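Local coordinates for farnesyl pyrophosphate synthetase (Staphylococcus aureus, PDB 5H9D), which probably builds heptaprenyl diphosphate by magnesium-dependent condensation of isoprenoid diphosphates, paired with a second, different protein subunit, at residues A[11-14]-A[15-19]; A[127-130]-A[131-135]; A[192-195]-A[196-199]. All coordinates share one frame; numbering follows the deposited sequence.

Contact 1: A[11-14]-A[15-19]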
loop_
_atom_site.group_PDB
_atom_site.type_symbol
_atom_site.label_atom_id
_atom_site.label_comp_id
_atom_site.label_asym_id
_atom_site.label_seq_id
_atom_site.Cartn_x
_atom_site.Cartn_y
_atom_site.Cartn_z
ATOM N N LYS A 11 5.498 19.975 -9.465
ATOM C CA LYS A 11 4.183 20.570 -9.722
ATOM C C LYS A 11 3.465 19.831 -10.856
ATOM O O LYS A 11 2.252 19.645 -10.822
ATOM C CB LYS A 11 4.300 22.057 -10.093
ATOM C CG LYS A 11 4.880 22.926 -9.006
ATOM C CD LYS A 11 4.589 24.407 -9.236
ATOM C CE LYS A 11 5.330 25.277 -8.207
ATOM N NZ LYS A 11 6.830 25.306 -8.381
ATOM N N LYS A 12 4.218 19.413 -11.865
ATOM C CA LYS A 12 3.614 18.709 -12.963
ATOM C C LYS A 12 3.088 17.378 -12.447
ATOM O O LYS A 12 2.039 16.913 -12.872
ATOM C CB LYS A 12 4.625 18.533 -14.086
ATOM C CG LYS A 12 5.296 19.836 -14.428
ATOM C CD LYS A 12 5.420 20.057 -15.908
ATOM C CE LYS A 12 6.555 19.292 -16.503
ATOM N NZ LYS A 12 6.807 19.764 -17.895
ATOM N N VAL A 13 3.796 16.761 -11.512
ATOM C CA VAL A 13 3.289 15.507 -10.985
ATOM C C VAL A 13 2.106 15.761 -10.040
ATOM O O VAL A 13 1.179 14.966 -9.968
ATOM C CB VAL A 13 4.395 14.699 -10.259
ATOM C CG1 VAL A 13 3.779 13.546 -9.490
ATOM C CG2 VAL A 13 5.381 14.132 -11.281
ATOM N N GLU A 14 2.123 16.888 -9.351
ATOM C CA GLU A 14 1.069 17.232 -8.396
ATOM C C GLU A 14 -0.265 17.570 -9.074
ATOM O O GLU A 14 -1.336 17.365 -8.511
ATOM C CB GLU A 14 1.529 18.437 -7.564
ATOM C CG GLU A 14 0.721 18.686 -6.318
ATOM C CD GLU A 14 0.923 17.585 -5.302
ATOM O OE1 GLU A 14 0.325 17.666 -4.204
ATOM O OE2 GLU A 14 1.691 16.642 -5.609
ATOM N N GLN A 15 -0.177 18.128 -10.277
ATOM C CA GLN A 15 -1.341 18.520 -11.062
ATOM C C GLN A 15 -1.987 17.316 -11.714
ATOM O O GLN A 15 -3.192 17.297 -11.927
ATOM C CB GLN A 15 -0.914 19.542 -12.097
ATOM C CG GLN A 15 -0.919 20.928 -11.527
ATOM C CD GLN A 15 -0.143 21.916 -12.357
ATOM O OE1 GLN A 15 -0.073 21.817 -13.583
ATOM N NE2 GLN A 15 0.439 22.901 -11.688
ATOM N N ARG A 16 -1.161 16.312 -12.002
ATOM C CA ARG A 16 -1.566 15.047 -12.581
ATOM C C ARG A 16 -2.198 14.222 -11.450
ATOM O O ARG A 16 -3.073 13.383 -11.688
ATOM C CB ARG A 16 -0.337 14.337 -13.152
ATOM C CG ARG A 16 -0.337 14.177 -14.671
ATOM C CD ARG A 16 1.058 14.144 -15.311
ATOM N NE ARG A 16 1.477 15.517 -15.563
ATOM C CZ ARG A 16 1.995 15.967 -16.705
ATOM N NH1 ARG A 16 2.174 15.139 -17.727
ATOM N NH2 ARG A 16 2.304 17.253 -16.827
ATOM N N LEU A 17 -1.756 14.464 -10.217
ATOM C CA LEU A 17 -2.325 13.776 -9.067
ATOM C C LEU A 17 -3.690 14.356 -8.761
ATOM O O LEU A 17 -4.610 13.627 -8.400
ATOM C CB LEU A 17 -1.457 13.935 -7.834
ATOM C CG LEU A 17 -0.396 12.862 -7.632
ATOM C CD1 LEU A 17 0.548 13.348 -6.537
ATOM C CD2 LEU A 17 -1.037 11.517 -7.290
ATOM N N GLU A 18 -3.815 15.670 -8.889
ATOM C CA GLU A 18 -5.078 16.340 -8.639
ATOM C C GLU A 18 -6.170 15.882 -9.615
ATOM O O GLU A 18 -7.345 15.763 -9.231
ATOM C CB GLU A 18 -4.890 17.855 -8.723
ATOM C CG GLU A 18 -4.310 18.464 -7.458
ATOM C CD GLU A 18 -3.852 19.903 -7.647
ATOM O OE1 GLU A 18 -4.349 20.592 -8.560
ATOM O OE2 GLU A 18 -2.990 20.345 -6.868
ATOM N N LYS A 19 -5.810 15.632 -10.873
ATOM C CA LYS A 19 -6.841 15.159 -11.783
ATOM C C LYS A 19 -7.202 13.701 -11.447
ATOM O O LYS A 19 -8.382 13.356 -11.327
ATOM C CB LYS A 19 -6.387 15.222 -13.234
ATOM C CG LYS A 19 -7.486 14.800 -14.200
ATOM C CD LYS A 19 -6.913 14.390 -15.546
ATOM C CE LYS A 19 -7.997 13.925 -16.520
ATOM N NZ LYS A 19 -7.420 13.675 -17.868
#
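K12 and R16 meet one turn apart on the helix 6-20, where the carbonyl oxygen of K12 receives two bonds. R16 N reaches K12 O in the helical i to i+4 manner, a weak bond at 3.4 Å, while the side chain folds back so that R16 NE lies 3.1 Å from K12 O. That second donor sits 49° above the carbonyl plane, away from the lone pairs, and a bend at chi3 (-86°) carries the guanidinium back along the helix. R16 and K12 are like charges, with R16 NH2 and K12 NZ 5.3 Å apart; a salt bridge from R16 NH1 to E62 probably eases the repulsion.

The closely packed, buried side belongs to V13 and L17, both packed on other helices. V13 CG1 approaches L17 CD1 at 4.4 Å, and branched apolar residues suit such a face. E14 lies across L17, its OE2 3.6 Å from L17 CD1, and its OE1 is engaged by R42 in a salt bridge. E18 turns its carboxylate 81° from the plane of that of E14, with E14 OE1 and E18 OE2 5.0 Å apart.

The looser, solvent-facing side is formed by K11 and Q15, polar residues that tolerate water, linked by the backbone bond from Q15 N to K11 O, 2.9 Å long. Such a division marks an amphipathic helix.

Three helices pack against its inner side: K12, V13, R16 and L17 lean on helix 62-85, with R16 making a cation-pi contact to Y65; E14, L17 and E18 meet L36 of helix 26-38; and V13 reaches P45 and I49 of helix 43-51.

Contact 2: A[127-130]-A[131-135]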
loop_
_atom_site.group_PDB
_atom_site.type_symbol
_atom_site.label_atom_id
_atom_site.label_comp_id
_atom_site.label_asym_id
_atom_site.label_seq_id
_atom_site.Cartn_x
_atom_site.Cartn_y
_atom_site.Cartn_z
ATOM N N ASN A 127 6.290 -5.987 -18.875
ATOM C CA ASN A 127 5.614 -6.899 -17.945
ATOM C C ASN A 127 6.464 -7.381 -16.750
ATOM O O ASN A 127 5.941 -7.964 -15.789
ATOM C CB ASN A 127 5.073 -8.093 -18.747
ATOM C CG ASN A 127 4.530 -9.206 -17.872
ATOM O OD1 ASN A 127 5.273 -10.080 -17.439
ATOM N ND2 ASN A 127 3.230 -9.179 -17.613
ATOM N N ARG A 128 7.771 -7.124 -16.802
ATOM C CA ARG A 128 8.680 -7.526 -15.728
ATOM C C ARG A 128 8.712 -6.465 -14.625
ATOM O O ARG A 128 9.074 -6.757 -13.487
ATOM C CB ARG A 128 10.098 -7.746 -16.278
ATOM C CG ARG A 128 10.169 -8.576 -17.556
ATOM C CD ARG A 128 11.622 -8.800 -17.967
ATOM N NE ARG A 128 12.276 -9.749 -17.072
ATOM C CZ ARG A 128 13.584 -9.972 -17.036
ATOM N NH1 ARG A 128 14.394 -9.303 -17.850
ATOM N NH2 ARG A 128 14.086 -10.871 -16.190
ATOM N N VAL A 129 8.359 -5.232 -14.972
ATOM C CA VAL A 129 8.306 -4.152 -13.992
ATOM C C VAL A 129 7.096 -4.454 -13.097
ATOM O O VAL A 129 7.198 -4.453 -11.868
ATOM C CB VAL A 129 8.113 -2.763 -14.680
ATOM C CG1 VAL A 129 7.368 -1.807 -13.761
ATOM C CG2 VAL A 129 9.452 -2.175 -15.046
ATOM N N HIS A 130 5.960 -4.729 -13.737
ATOM C CA HIS A 130 4.713 -5.045 -13.043
ATOM C C HIS A 130 4.886 -6.216 -12.084
ATOM O O HIS A 130 4.361 -6.193 -10.969
ATOM C CB HIS A 130 3.604 -5.353 -14.056
ATOM C CG HIS A 130 3.081 -4.144 -14.760
ATOM N ND1 HIS A 130 2.397 -3.144 -14.108
ATOM C CD2 HIS A 130 3.176 -3.751 -16.049
ATOM C CE1 HIS A 130 2.095 -2.186 -14.962
ATOM N NE2 HIS A 130 2.559 -2.527 -16.148
ATOM N N GLN A 131 5.621 -7.237 -12.519
ATOM C CA GLN A 131 5.868 -8.398 -11.669
ATOM C C GLN A 131 6.758 -7.928 -10.522
ATOM O O GLN A 131 6.584 -8.356 -9.388
ATOM C CB GLN A 131 6.553 -9.532 -12.462
ATOM C CG GLN A 131 8.076 -9.616 -12.298
ATOM C CD GLN A 131 8.535 -10.877 -11.539
ATOM O OE1 GLN A 131 9.565 -10.860 -10.846
ATOM N NE2 GLN A 131 7.779 -11.976 -11.682
ATOM N N LEU A 132 7.690 -7.026 -10.827
ATOM C CA LEU A 132 8.608 -6.480 -9.832
ATOM C C LEU A 132 7.864 -5.592 -8.832
ATOM O O LEU A 132 7.957 -5.801 -7.625
ATOM C CB LEU A 132 9.736 -5.704 -10.521
ATOM C CG LEU A 132 10.828 -5.053 -9.652
ATOM C CD1 LEU A 132 12.088 -4.733 -10.476
ATOM C CD2 LEU A 132 10.272 -3.776 -9.023
ATOM N N ILE A 133 7.111 -4.615 -9.318
ATOM C CA ILE A 133 6.366 -3.744 -8.418
ATOM C C ILE A 133 5.332 -4.486 -7.558
ATOM O O ILE A 133 5.139 -4.151 -6.386
ATOM C CB ILE A 133 5.633 -2.637 -9.201
ATOM C CG1 ILE A 133 6.648 -1.816 -10.004
ATOM C CG2 ILE A 133 4.839 -1.772 -8.249
ATOM C CD1 ILE A 133 6.064 -0.608 -10.711
ATOM N N SER A 134 4.674 -5.489 -8.134
ATOM C CA SER A 134 3.642 -6.223 -7.421
ATOM C C SER A 134 4.154 -7.120 -6.296
ATOM O O SER A 134 3.599 -7.104 -5.205
ATOM C CB SER A 134 2.799 -7.032 -8.411
ATOM O OG SER A 134 3.512 -8.158 -8.888
ATOM N N GLU A 135 5.208 -7.896 -6.551
ATOM C CA GLU A 135 5.788 -8.773 -5.518
ATOM C C GLU A 135 6.373 -7.924 -4.370
ATOM O O GLU A 135 6.399 -8.333 -3.206
ATOM C CB GLU A 135 6.884 -9.657 -6.123
ATOM C CG GLU A 135 6.912 -11.079 -5.555
ATOM C CD GLU A 135 5.742 -11.923 -6.046
ATOM O OE1 GLU A 135 5.538 -12.021 -7.288
ATOM O OE2 GLU A 135 5.025 -12.493 -5.199
#
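H130 meets S134 through its peptide oxygen and sends its flat imidazole ring elsewhere: its side chain touches L121 and V124, and ND1 is hydrogen-bonded to Y82 OH of the partner subunit. The amide of N127 likewise looks outward, its ND2 bonded to A86 O of the partner subunit. Polar flat groups suit this surface because the neighbouring chain supplies their partners.

Within the helix, S134 N bonds to H130 O at 2.9 Å. The hydroxyl of S134 stands between its own backbone N and carbonyl carbon (chi1 74°), which folds S134 OG back to 3.0 Å from H130 O and 3.1 Å from Q131 O, two acceptors competing for one proton.

The apolar side is made by V129 and I133, lying side by side and pointing the same way, with V129 CG1 3.5 Å from I133 CD1. The bond from I133 N to V129 O beneath them is straight, 169° at the hydrogen.

These opening turns of helix 127-150 are thus shared between two surroundings: V129, L132 and I133 press on helix 158-183, I133 and H130 touch helix 103-121, and N127, H130, S134 and E135 face the other subunit, where E135 forms a salt bridge with its R15.

Contact 3: A[192-195]-A[196-199]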
loop_
_atom_site.group_PDB
_atom_site.type_symbol
_atom_site.label_atom_id
_atom_site.label_comp_id
_atom_site.label_asym_id
_atom_site.label_seq_id
_atom_site.Cartn_x
_atom_site.Cartn_y
_atom_site.Cartn_z
ATOM N N ARG A 192 20.776 -0.928 -12.165
ATOM C CA ARG A 192 21.240 -1.641 -10.990
ATOM C C ARG A 192 21.822 -0.608 -10.029
ATOM O O ARG A 192 21.663 -0.706 -8.813
ATOM C CB ARG A 192 22.298 -2.673 -11.380
ATOM C CG ARG A 192 22.032 -4.059 -10.802
ATOM C CD ARG A 192 22.207 -4.089 -9.292
ATOM N NE ARG A 192 23.551 -4.505 -8.897
ATOM C CZ ARG A 192 24.680 -3.841 -9.150
ATOM N NH1 ARG A 192 24.668 -2.689 -9.816
ATOM N NH2 ARG A 192 25.836 -4.340 -8.721
ATOM N N LYS A 193 22.470 0.404 -10.591
ATOM C CA LYS A 193 23.061 1.460 -9.787
ATOM C C LYS A 193 21.972 2.249 -9.044
ATOM O O LYS A 193 22.061 2.484 -7.843
ATOM C CB LYS A 193 23.863 2.409 -10.678
ATOM C CG LYS A 193 25.030 3.035 -9.975
ATOM C CD LYS A 193 26.048 1.959 -9.682
ATOM C CE LYS A 193 26.781 1.496 -10.979
ATOM N NZ LYS A 193 27.600 2.598 -11.622
ATOM N N LEU A 194 20.939 2.654 -9.767
ATOM C CA LEU A 194 19.868 3.417 -9.152
ATOM C C LEU A 194 18.998 2.555 -8.240
ATOM O O LEU A 194 18.474 3.040 -7.237
ATOM C CB LEU A 194 19.071 4.133 -10.236
ATOM C CG LEU A 194 19.945 5.251 -10.833
ATOM C CD1 LEU A 194 19.381 5.733 -12.164
ATOM C CD2 LEU A 194 20.047 6.386 -9.845
ATOM N N LYS A 195 18.859 1.271 -8.556
ATOM C CA LYS A 195 18.107 0.410 -7.660
ATOM C C LYS A 195 18.825 0.453 -6.292
ATOM O O LYS A 195 18.193 0.685 -5.263
ATOM C CB LYS A 195 18.059 -1.027 -8.186
ATOM C CG LYS A 195 17.214 -1.991 -7.313
ATOM C CD LYS A 195 17.910 -3.360 -7.103
ATOM C CE LYS A 195 17.896 -4.269 -8.340
ATOM N NZ LYS A 195 16.671 -5.157 -8.444
ATOM N N MET A 196 20.142 0.247 -6.290
ATOM C CA MET A 196 20.933 0.286 -5.052
ATOM C C MET A 196 20.988 1.666 -4.363
ATOM O O MET A 196 20.880 1.737 -3.129
ATOM C CB MET A 196 22.371 -0.228 -5.288
ATOM C CG MET A 196 22.424 -1.708 -5.628
ATOM S SD MET A 196 24.063 -2.318 -5.812
ATOM C CE MET A 196 24.276 -2.892 -4.224
ATOM N N ILE A 197 21.154 2.747 -5.138
ATOM C CA ILE A 197 21.193 4.099 -4.568
ATOM C C ILE A 197 19.889 4.352 -3.799
ATOM O O ILE A 197 19.895 4.772 -2.628
ATOM C CB ILE A 197 21.291 5.184 -5.647
ATOM C CG1 ILE A 197 22.662 5.132 -6.323
ATOM C CG2 ILE A 197 21.036 6.554 -5.021
ATOM C CD1 ILE A 197 22.839 6.128 -7.409
ATOM N N GLY A 198 18.776 4.088 -4.483
ATOM C CA GLY A 198 17.473 4.268 -3.876
ATOM C C GLY A 198 17.267 3.415 -2.634
ATOM O O GLY A 198 16.735 3.882 -1.632
ATOM N N HIS A 199 17.676 2.153 -2.693
ATOM C CA HIS A 199 17.520 1.296 -1.538
ATOM C C HIS A 199 18.276 1.830 -0.326
ATOM O O HIS A 199 17.732 1.803 0.775
ATOM C CB HIS A 199 17.960 -0.131 -1.869
ATOM C CG HIS A 199 18.166 -0.993 -0.665
ATOM N ND1 HIS A 199 19.336 -0.990 0.058
ATOM C CD2 HIS A 199 17.335 -1.833 -0.019
ATOM C CE1 HIS A 199 19.217 -1.789 1.099
ATOM N NE2 HIS A 199 18.008 -2.313 1.074
#
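A methionine sulfur laid over a guanidinium face joins R192 to M196, one turn apart near the start of helix 188-215. M196 SD stands 3.7 Å from R192 CZ and over the centre of the guanidinium plane. The two chains run side by side in the same direction; R192 bends at chi2 (-69°) and again at chi3, bringing the flat group broadside to the thioether. A large, polarisable sulfur suits such a place, since it can lie against a cation without needing a hydrogen bond. The charge of R192 also has a long, weak ion pair with E189.

Underneath, M196 N bonds to R192 O at 3.1 Å, nearly straight at the hydrogen (169°), and the following residues continue the pattern: I197 N to K193 O at 2.9 Å and G198 N to L194 O at 3.0 Å. The oxygen of L194 accepts a further bond, from the hydroxyl of T177 on helix 158-183, which pins the two helices together at that point.

On the buried flank L194 and I197 lie alongside, three residues apart, with L194 CD2 3.7 Å from I197 CD1. Both are branched apolar residues that fill the join to neighbouring parts: L194 touches A181, while I197 meets L294 and I295 of helix 276-296. M196 also packs against L294, and it touches an aromatic side chain of a bound peptide.

The i to i+4 bonds mark an ordinary alpha helix; helix 188-215 is one of the long helices of the all-alpha isoprenyl diphosphate synthase fold, and further along it the sequence carries the family's second aspartate-rich DDxxD motif.

Overall arrangement
From the N terminus, contact 1 comes first, on helix 6-20, followed by contact 2 on helix 127-150 and contact 3 on helix 188-215. Each lies within a single helix, so none closes a loop; the three follow in series without nesting or crossing. Contact 1 stands apart, with its centre about 24 Å from that of contact 2 and about 26 Å from that of contact 3, and packs the N-terminal helix against helices 26-38, 43-51 and 62-85. Contacts 2 and 3 are closer, their nearest atoms about 5 Å apart without touching, and helix 158-183 links them: both pack on it. Contact 2 additionally faces the partner subunit.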